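Local coordinates for protein histone-lysine N-methyltransferase, H3 lysine-9 specific SUVH4 (Arabidopsis thaliana, PDB 4QEO) that methylates a lysine of the histone H3 tail, a mark of transcriptional repression, and binds methylated DNA, so that histone methylation is coupled to DNA methylation, at residues G378-E383 with V485-D490; T127-G132 with F202-Y207. All blocks are in the same frame, centred on the assembly; numbering follows the deposited sequence.

Contact 1: G378-E383 with V485-D490; sequences GSPVCE and VLFAAD
The one aromatic ring of this strand pair, Phe-487, meets strand 380-383 and the residues before it at one edge and obliquely. The carbonyl oxygen of Gly-378 lies at the ring edge, near its plane, O 3.3 Å from Phe-487 CD2; Ser-379 O and Pro-380 CA approach obliquely. The proline ring crosses at a slant too, Pro-380 CB 3.7 Å from Phe-487 CE2. With CG anti to the carbonyl carbon (chi1 -79°), the phenyl group is turned toward residues 378-380. An alanine in place of Phe-487 would remove the ring and would probably lose the packing on Pro-380 and beside the Gly-378 carbonyl.

Beneath these side chains the antiparallel ladder illustrates a classic beta bulge. Val-381 and Cys-382 both face Leu-486, whose carbonyl oxygen accepts two bonds, from Val-381 N at 2.7 Å and from Cys-382 N at 3.1 Å; the second donor sits on a lone pair. The return bond, Leu-486 N to Cys-382 O, is 2.7 Å long. The extra residue shifts the register by one, yet Pro-380, Glu-383, Val-485 and Phe-487 still share one face, while Cys-382 and Leu-486 lie on the other, Cys-382 SG 4.0 Å from Leu-486 CD1. Beyond the bulge, Ala-488 N lies almost along the C=O axis of Ser-379, N to O 2.9 Å, and Gly-378 N binds Ala-488 O. Gly-378 has a positive phi (100°), at which a side chain would jam against the preceding carbonyl.

Within the SET domain, strand 380-383 forms one edge of a four-stranded sheet. Strand 483-488 pairs on its far side with strand 467-473, where Phe-468 and Gln-470 touch Phe-487 and Val-469 touches Leu-486; the residues after 483-488 meet helix 10-30 through a salt bridge from Asp-490 to Arg-19.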
ATOM      1  N   GLY A 378       1.615  -3.168   5.923  1.00 31.48           N
ATOM      2  CA  GLY A 378       2.056  -3.817   7.138  1.00 29.18           C
ATOM      3  C   GLY A 378       3.291  -3.166   7.727  1.00 31.26           C
ATOM      4  O   GLY A 378       3.666  -3.465   8.853  1.00 35.42           O
ATOM      5  N   SER A 379       3.931  -2.276   6.974  1.00 30.12           N
ATOM      6  CA  SER A 379       5.139  -1.619   7.461  1.00 33.56           C
ATOM      7  C   SER A 379       4.739  -0.578   8.480  1.00 37.96           C
ATOM      8  O   SER A 379       3.721   0.109   8.306  1.00 34.22           O
ATOM      9  CB  SER A 379       5.923  -0.945   6.324  1.00 33.90           C
ATOM     10  OG  SER A 379       6.351  -1.871   5.338  1.00 31.78           O
ATOM     11  N   PRO A 380       5.528  -0.461   9.557  1.00 32.99           N
ATOM     12  CA  PRO A 380       5.280   0.632  10.499  1.00 31.92           C
ATOM     13  C   PRO A 380       5.701   1.953   9.881  1.00 33.70           C
ATOM     14  O   PRO A 380       6.732   2.028   9.208  1.00 30.46           O
ATOM     15  CB  PRO A 380       6.187   0.284  11.682  1.00 31.32           C
ATOM     16  CG  PRO A 380       7.293  -0.528  11.076  1.00 31.60           C
ATOM     17  CD  PRO A 380       6.662  -1.315   9.969  1.00 28.11           C
ATOM     18  N   VAL A 381       4.892   2.981  10.092  1.00 33.02           N
ATOM     19  CA  VAL A 381       5.262   4.331   9.700  1.00 34.85           C
ATOM     20  C   VAL A 381       5.798   5.108  10.909  1.00 37.75           C
ATOM     21  O   VAL A 381       6.907   5.653  10.851  1.00 32.99           O
ATOM     22  CB  VAL A 381       4.091   5.084   9.036  1.00 37.35           C
ATOM     23  CG1 VAL A 381       4.486   6.527   8.717  1.00 32.95           C
ATOM     24  CG2 VAL A 381       3.672   4.365   7.765  1.00 37.98           C
ATOM     25  N   CYS A 382       5.038   5.162  12.002  1.00 33.77           N
ATOM     26  CA  CYS A 382       5.591   5.855  13.187  1.00 35.72           C
ATOM     27  C   CYS A 382       4.721   5.686  14.386  1.00 36.07           C
ATOM     28  O   CYS A 382       3.538   5.456  14.240  1.00 34.56           O
ATOM     29  CB  CYS A 382       5.733   7.364  12.942  1.00 33.91           C
ATOM     30  SG  CYS A 382       4.176   8.158  12.490  1.00 40.58           S
ATOM     31  N   GLU A 383       5.301   5.839  15.571  1.00 29.77           N
ATOM     32  CA  GLU A 383       4.513   5.941  16.778  1.00 31.51           C
ATOM     33  C   GLU A 383       4.005   7.372  16.846  1.00 32.40           C
ATOM     34  O   GLU A 383       4.688   8.301  16.428  1.00 35.64           O
ATOM     35  CB  GLU A 383       5.368   5.631  18.023  1.00 32.21           C
ATOM     36  CG  GLU A 383       4.549   5.569  19.312  1.00 32.38           C
ATOM     37  CD  GLU A 383       5.348   5.112  20.536  1.00 35.39           C
ATOM     38  OE1 GLU A 383       6.332   4.364  20.379  1.00 41.50           O
ATOM     39  OE2 GLU A 383       4.982   5.511  21.663  1.00 35.90           O
ATOM     40  N   VAL A 485       0.617   3.348  17.309  1.00 34.36           N
ATOM     41  CA  VAL A 485       1.515   3.231  16.158  1.00 31.57           C
ATOM     42  C   VAL A 485       0.769   3.204  14.807  1.00 35.43           C
ATOM     43  O   VAL A 485      -0.172   2.447  14.608  1.00 37.05           O
ATOM     44  CB  VAL A 485       2.429   1.984  16.282  1.00 31.02           C
ATOM     45  CG1 VAL A 485       3.395   1.909  15.113  1.00 31.33           C
ATOM     46  CG2 VAL A 485       3.215   2.015  17.599  1.00 29.87           C
ATOM     47  N   LEU A 486       1.206   4.045  13.885  1.00 33.97           N
ATOM     48  CA  LEU A 486       0.654   4.105  12.544  1.00 36.75           C
ATOM     49  C   LEU A 486       1.387   3.135  11.630  1.00 36.59           C
ATOM     50  O   LEU A 486       2.631   3.213  11.469  1.00 35.82           O
ATOM     51  CB  LEU A 486       0.744   5.532  11.995  1.00 31.98           C
ATOM     52  CG  LEU A 486      -0.121   6.539  12.760  1.00 34.81           C
ATOM     53  CD1 LEU A 486       0.195   7.971  12.341  1.00 40.54           C
ATOM     54  CD2 LEU A 486      -1.592   6.245  12.547  1.00 39.86           C
ATOM     55  N   PHE A 487       0.586   2.223  11.069  1.00 37.42           N
ATOM     56  CA  PHE A 487       1.018   1.214  10.110  1.00 29.34           C
ATOM     57  C   PHE A 487       0.391   1.462   8.732  1.00 36.02           C
ATOM     58  O   PHE A 487      -0.737   1.951   8.631  1.00 35.00           O
ATOM     59  CB  PHE A 487       0.587  -0.165  10.597  1.00 32.08           C
ATOM     60  CG  PHE A 487       1.473  -0.738  11.674  1.00 32.75           C
ATOM     61  CD1 PHE A 487       1.220  -0.473  13.015  1.00 34.79           C
ATOM     62  CD2 PHE A 487       2.557  -1.537  11.344  1.00 32.23           C
ATOM     63  CE1 PHE A 487       2.024  -1.005  14.005  1.00 34.33           C
ATOM     64  CE2 PHE A 487       3.370  -2.074  12.334  1.00 32.42           C
ATOM     65  CZ  PHE A 487       3.105  -1.797  13.668  1.00 31.66           C
ATOM     66  N   ALA A 488       1.110   1.114   7.671  1.00 29.70           N
ATOM     67  CA  ALA A 488       0.538   1.179   6.336  1.00 31.98           C
ATOM     68  C   ALA A 488      -0.546   0.114   6.191  1.00 33.19           C
ATOM     69  O   ALA A 488      -0.292  -1.070   6.424  1.00 32.22           O
ATOM     70  CB  ALA A 488       1.633   0.993   5.274  1.00 28.28           C
ATOM     71  N   ALA A 489      -1.750   0.538   5.808  1.00 30.23           N
ATOM     72  CA  ALA A 489      -2.852  -0.384   5.535  1.00 31.79           C
ATOM     73  C   ALA A 489      -2.763  -0.933   4.112  1.00 38.75           C
ATOM     74  O   ALA A 489      -3.326  -1.983   3.784  1.00 36.21           O
ATOM     75  CB  ALA A 489      -4.189   0.323   5.723  1.00 34.37           C
ATOM     76  N   ASP A 490      -2.070  -0.198   3.259  1.00 38.53           N
ATOM     77  CA  ASP A 490      -2.008  -0.542   1.854  1.00 36.87           C
ATOM     78  C   ASP A 490      -0.583  -0.401   1.395  1.00 35.11           C
ATOM     79  O   ASP A 490       0.234   0.226   2.070  1.00 30.53           O
ATOM     80  CB  ASP A 490      -2.881   0.424   1.049  1.00 36.99           C
ATOM     81  CG  ASP A 490      -4.308   0.466   1.545  1.00 42.39           C
ATOM     82  OD1 ASP A 490      -4.988  -0.584   1.496  1.00 36.90           O
ATOM     83  OD2 ASP A 490      -4.752   1.549   1.974  1.00 45.10           O
TER

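Contact 2: T127-G132 with F202-Y207; sequences TYTGQG and FTVYKY. With nucleotides of chain B.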
ATOM      1  N   THR A 127       4.637  -2.081 -30.179  1.00 21.94           N
ATOM      2  CA  THR A 127       4.657  -3.274 -31.005  1.00 23.22           C
ATOM      3  C   THR A 127       4.877  -4.447 -30.059  1.00 20.18           C
ATOM      4  O   THR A 127       5.969  -4.630 -29.531  1.00 23.21           O
ATOM      5  CB  THR A 127       5.763  -3.208 -32.076  1.00 23.96           C
ATOM      6  OG1 THR A 127       5.586  -2.018 -32.846  1.00 22.11           O
ATOM      7  CG2 THR A 127       5.665  -4.421 -33.039  1.00 21.95           C
ATOM      8  N   TYR A 128       3.815  -5.202 -29.809  1.00 21.08           N
ATOM      9  CA  TYR A 128       3.818  -6.253 -28.787  1.00 19.06           C
ATOM     10  C   TYR A 128       3.946  -7.616 -29.462  1.00 18.14           C
ATOM     11  O   TYR A 128       3.161  -7.954 -30.361  1.00 20.72           O
ATOM     12  CB  TYR A 128       2.504  -6.189 -28.013  1.00 15.75           C
ATOM     13  CG  TYR A 128       2.450  -7.069 -26.785  1.00 16.83           C
ATOM     14  CD1 TYR A 128       3.152  -6.739 -25.638  1.00 17.88           C
ATOM     15  CD2 TYR A 128       1.676  -8.221 -26.771  1.00 17.87           C
ATOM     16  CE1 TYR A 128       3.071  -7.553 -24.488  1.00 23.18           C
ATOM     17  CE2 TYR A 128       1.585  -9.016 -25.651  1.00 23.06           C
ATOM     18  CZ  TYR A 128       2.284  -8.683 -24.513  1.00 21.33           C
ATOM     19  OH  TYR A 128       2.181  -9.490 -23.403  1.00 21.91           O
ATOM     20  N   THR A 129       4.949  -8.389 -29.054  1.00 20.12           N
ATOM     21  CA  THR A 129       5.126  -9.704 -29.629  1.00 19.61           C
ATOM     22  C   THR A 129       4.064 -10.653 -29.102  1.00 24.06           C
ATOM     23  O   THR A 129       3.717 -10.603 -27.923  1.00 21.88           O
ATOM     24  CB  THR A 129       6.505 -10.265 -29.309  1.00 19.82           C
ATOM     25  OG1 THR A 129       7.480  -9.237 -29.496  1.00 20.08           O
ATOM     26  CG2 THR A 129       6.843 -11.470 -30.221  1.00 17.09           C
ATOM     27  N   GLY A 130       3.569 -11.538 -29.968  1.00 22.70           N
ATOM     28  CA  GLY A 130       2.698 -12.602 -29.506  1.00 21.61           C
ATOM     29  C   GLY A 130       3.400 -13.538 -28.524  1.00 21.66           C
ATOM     30  O   GLY A 130       4.609 -13.451 -28.314  1.00 21.52           O
ATOM     31  N   GLN A 131       2.636 -14.437 -27.918  1.00 23.97           N
ATOM     32  CA  GLN A 131       3.199 -15.441 -27.014  1.00 24.99           C
ATOM     33  C   GLN A 131       3.727 -16.638 -27.825  1.00 24.66           C
ATOM     34  O   GLN A 131       3.310 -16.885 -28.975  1.00 23.63           O
ATOM     35  CB  GLN A 131       2.123 -15.925 -26.027  1.00 23.00           C
ATOM     36  CG  GLN A 131       0.956 -16.663 -26.707  1.00 27.74           C
ATOM     37  CD  GLN A 131      -0.066 -17.248 -25.725  1.00 29.99           C
ATOM     38  OE1 GLN A 131      -1.077 -16.618 -25.429  1.00 28.86           O
ATOM     39  NE2 GLN A 131       0.190 -18.469 -25.235  1.00 29.46           N
ATOM     40  N   GLY A 132       4.679 -17.358 -27.250  1.00 22.04           N
ATOM     41  CA  GLY A 132       5.057 -18.649 -27.792  1.00 21.06           C
ATOM     42  C   GLY A 132       6.497 -18.688 -28.227  1.00 25.76           C
ATOM     43  O   GLY A 132       7.071 -17.657 -28.584  1.00 27.49           O
ATOM     44  N   PHE A 202      13.232 -16.776 -35.954  1.00 25.58           N
ATOM     45  CA  PHE A 202      12.020 -17.589 -35.931  1.00 28.38           C
ATOM     46  C   PHE A 202      10.805 -16.691 -36.195  1.00 31.14           C
ATOM     47  O   PHE A 202      10.845 -15.493 -35.940  1.00 32.69           O
ATOM     48  CB  PHE A 202      11.860 -18.270 -34.565  1.00 28.96           C
ATOM     49  CG  PHE A 202      12.990 -19.204 -34.223  1.00 32.74           C
ATOM     50  CD1 PHE A 202      13.012 -20.503 -34.724  1.00 34.40           C
ATOM     51  CD2 PHE A 202      14.039 -18.777 -33.417  1.00 30.79           C
ATOM     52  CE1 PHE A 202      14.065 -21.383 -34.405  1.00 35.62           C
ATOM     53  CE2 PHE A 202      15.107 -19.643 -33.101  1.00 38.74           C
ATOM     54  CZ  PHE A 202      15.112 -20.945 -33.598  1.00 36.57           C
ATOM     55  N   THR A 203       9.724 -17.277 -36.691  1.00 26.62           N
ATOM     56  CA  THR A 203       8.496 -16.528 -36.911  1.00 29.22           C
ATOM     57  C   THR A 203       7.966 -16.002 -35.586  1.00 27.65           C
ATOM     58  O   THR A 203       7.855 -16.753 -34.623  1.00 27.89           O
ATOM     59  CB  THR A 203       7.407 -17.412 -37.537  1.00 29.42           C
ATOM     60  OG1 THR A 203       7.875 -17.909 -38.795  1.00 29.01           O
ATOM     61  CG2 THR A 203       6.111 -16.606 -37.753  1.00 29.75           C
ATOM     62  N   VAL A 204       7.685 -14.704 -35.548  1.00 25.85           N
ATOM     63  CA  VAL A 204       6.898 -14.099 -34.488  1.00 20.71           C
ATOM     64  C   VAL A 204       5.698 -13.362 -35.063  1.00 22.11           C
ATOM     65  O   VAL A 204       5.719 -12.881 -36.208  1.00 25.82           O
ATOM     66  CB  VAL A 204       7.700 -13.104 -33.646  1.00 18.83           C
ATOM     67  CG1 VAL A 204       8.781 -13.837 -32.871  1.00 23.19           C
ATOM     68  CG2 VAL A 204       8.248 -11.961 -34.516  1.00 18.70           C
ATOM     69  N   TYR A 205       4.636 -13.322 -34.271  1.00 20.85           N
ATOM     70  CA  TYR A 205       3.490 -12.484 -34.574  1.00 22.97           C
ATOM     71  C   TYR A 205       3.733 -11.171 -33.870  1.00 22.13           C
ATOM     72  O   TYR A 205       4.290 -11.146 -32.792  1.00 23.14           O
ATOM     73  CB  TYR A 205       2.186 -13.158 -34.138  1.00 24.17           C
ATOM     74  CG  TYR A 205       1.845 -14.242 -35.126  1.00 27.70           C
ATOM     75  CD1 TYR A 205       2.357 -15.539 -34.980  1.00 33.45           C
ATOM     76  CD2 TYR A 205       1.104 -13.951 -36.258  1.00 30.21           C
ATOM     77  CE1 TYR A 205       2.089 -16.529 -35.927  1.00 32.88           C
ATOM     78  CE2 TYR A 205       0.830 -14.919 -37.204  1.00 35.67           C
ATOM     79  CZ  TYR A 205       1.323 -16.203 -37.034  1.00 38.97           C
ATOM     80  OH  TYR A 205       1.049 -17.152 -37.976  1.00 39.69           O
ATOM     81  N   LYS A 206       3.354 -10.075 -34.509  1.00 23.21           N
ATOM     82  CA  LYS A 206       3.571  -8.750 -33.955  1.00 22.82           C
ATOM     83  C   LYS A 206       2.247  -8.027 -33.992  1.00 23.50           C
ATOM     84  O   LYS A 206       1.535  -8.121 -34.992  1.00 22.25           O
ATOM     85  CB  LYS A 206       4.605  -7.960 -34.796  1.00 22.51           C
ATOM     86  CG  LYS A 206       6.034  -8.498 -34.674  1.00 29.50           C
ATOM     87  CD  LYS A 206       7.027  -7.492 -35.250  1.00 28.83           C
ATOM     88  CE  LYS A 206       8.344  -7.586 -34.521  1.00 38.42           C
ATOM     89  NZ  LYS A 206       9.418  -6.783 -35.165  1.00 39.76           N
ATOM     90  N   TYR A 207       1.944  -7.315 -32.907  1.00 19.34           N
ATOM     91  CA  TYR A 207       0.669  -6.658 -32.697  1.00 21.01           C
ATOM     92  C   TYR A 207       0.950  -5.185 -32.490  1.00 23.33           C
ATOM     93  O   TYR A 207       1.603  -4.799 -31.544  1.00 22.73           O
ATOM     94  CB  TYR A 207      -0.100  -7.284 -31.503  1.00 17.94           C
ATOM     95  CG  TYR A 207      -0.455  -8.720 -31.836  1.00 18.96           C
ATOM     96  CD1 TYR A 207       0.442  -9.743 -31.588  1.00 16.19           C
ATOM     97  CD2 TYR A 207      -1.651  -9.028 -32.471  1.00 20.95           C
ATOM     98  CE1 TYR A 207       0.158 -11.061 -31.937  1.00 20.55           C
ATOM     99  CE2 TYR A 207      -1.946 -10.353 -32.833  1.00 17.84           C
ATOM    100  CZ  TYR A 207      -1.025 -11.352 -32.560  1.00 22.96           C
ATOM    101  OH  TYR A 207      -1.303 -12.653 -32.914  1.00 20.42           O
TER
ATOM    102  N1  5CM B   7       5.891 -10.859 -21.867  1.00 22.44           N
ATOM    103  C2  5CM B   7       6.478  -9.736 -22.462  1.00 26.54           C
ATOM    104  N3  5CM B   7       6.238  -9.395 -23.729  1.00 26.15           N
ATOM    105  C4  5CM B   7       5.437 -10.105 -24.476  1.00 27.89           C
ATOM    106  C5  5CM B   7       4.817 -11.283 -23.879  1.00 25.49           C
ATOM    107  C5A 5CM B   7       3.914 -12.114 -24.708  1.00 21.60           C
ATOM    108  C6  5CM B   7       5.098 -11.617 -22.581  1.00 21.25           C
ATOM    109  O2  5CM B   7       7.203  -9.020 -21.838  1.00 21.94           O
ATOM    110  N4  5CM B   7       5.185  -9.799 -25.718  1.00 25.44           N
ATOM    111  C1' 5CM B   7       6.256 -11.221 -20.517  1.00 20.93           C
ATOM    112  C2' 5CM B   7       5.209 -11.613 -19.490  1.00 21.11           C
ATOM    113  C3' 5CM B   7       6.021 -12.513 -18.589  1.00 26.18           C
ATOM    114  C4' 5CM B   7       6.848 -13.290 -19.593  1.00 25.94           C
ATOM    115  O4' 5CM B   7       7.054 -12.380 -20.646  1.00 25.28           O
ATOM    116  O3' 5CM B   7       6.926 -11.774 -17.787  1.00 22.91           O
ATOM    117  C5' 5CM B   7       6.257 -14.624 -20.063  1.00 27.70           C
ATOM    118  O5' 5CM B   7       4.959 -14.584 -20.595  1.00 28.49           O
ATOM    119  P   5CM B   7       4.438 -15.600 -21.657  1.00 25.89           P
ATOM    120  OP1 5CM B   7       3.226 -15.075 -22.189  1.00 25.32           O
ATOM    121  OP2 5CM B   7       5.499 -15.988 -22.514  1.00 24.35           O
ATOM    122  P    DT B   6       3.388 -20.602 -24.770  1.00 30.63           P
ATOM    123  OP1  DT B   6       2.631 -19.818 -25.682  1.00 30.76           O
ATOM    124  OP2  DT B   6       4.675 -21.041 -25.150  1.00 28.31           O
ATOM    125  O5'  DT B   6       3.556 -19.879 -23.381  1.00 27.79           O
ATOM    126  C5'  DT B   6       2.483 -19.146 -22.819  1.00 28.91           C
ATOM    127  C4'  DT B   6       2.800 -18.813 -21.386  1.00 30.14           C
ATOM    128  O4'  DT B   6       2.816 -20.025 -20.615  1.00 30.96           O
ATOM    129  C3'  DT B   6       4.165 -18.156 -21.178  1.00 29.82           C
ATOM    130  O3'  DT B   6       4.039 -16.800 -20.761  1.00 27.57           O
ATOM    131  C2'  DT B   6       4.836 -19.026 -20.134  1.00 33.39           C
ATOM    132  C1'  DT B   6       3.686 -19.807 -19.544  1.00 31.78           C
ATOM    133  N1   DT B   6       4.068 -21.107 -18.971  1.00 29.88           N
ATOM    134  C2   DT B   6       3.407 -21.546 -17.853  1.00 31.66           C
ATOM    135  O2   DT B   6       2.483 -20.945 -17.352  1.00 33.38           O
ATOM    136  N3   DT B   6       3.852 -22.743 -17.358  1.00 33.95           N
ATOM    137  C4   DT B   6       4.886 -23.513 -17.848  1.00 34.52           C
ATOM    138  O4   DT B   6       5.181 -24.555 -17.291  1.00 36.92           O
ATOM    139  C5   DT B   6       5.546 -22.986 -19.014  1.00 37.25           C
ATOM    140  C7   DT B   6       6.678 -23.752 -19.618  1.00 36.87           C
ATOM    141  C6   DT B   6       5.107 -21.824 -19.513  1.00 30.97           C
TER
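A base flipped out of the DNA helix is gripped by the end of a strand: 5-methylcytosine 5CM7 of chain B sets its N4 over one face of the Tyr-128 ring, 3.3 Å above the plane and offset toward the rim. That amino group also donates to the carbonyl oxygen of Thr-129, N4 to O 2.8 Å. Tyr-128 reaches the base because its CG is anti to the backbone N (chi1 -171°), and its hydroxyl is held by the Val-111 carbonyl.

The strand that begins at 203 holds the backbone of strand 127-129. Tyr-128 and Tyr-207 form a hydrogen-bonded antiparallel pair, Tyr-128 N to Tyr-207 O 2.8 Å and nearly straight. Gly-130 N bonds Tyr-205 O at 2.9 Å. The Tyr-207 ring edge meets Gly-130, CE1 to CA 3.8 Å, where a side chain would be crowded. Thr-129 CG2, on the face shared with Lys-206, packs against Val-204 CB.

Gln-131 NE2 holds phosphate oxygen OP1 of DT6 of chain B at 2.8 Å. The Thr-129 carbonyl selects an amino group, which cytosine has and thymine lacks; methyl C5A meets Tyr-128 OH (3.4 Å) and Gly-130 O (3.9 Å), consistent with an SRA pocket for methylated cytosine.

Contact 2 comes first along the chain, closing before contact 1 opens, and the two belong to different domains: contact 2 to the DNA-binding SRA domain, contact 1 to the catalytic SET domain. Their centres are about 44 Å apart and their nearest atoms about 27 Å, so they do not touch, and they share no sheet. Each joins antiparallel strands distant in sequence, 125-129 with 203-211 in one and 380-383 with 483-488 in the other. Contact 2 handles a methylated base directly, whereas contact 1 is structural packing, with the side chain of Leu-486 about 10 Å from the bound S-adenosyl-L-homocysteine. The division matches a protein that reads DNA methylation with one module and methylates histone H3 with another.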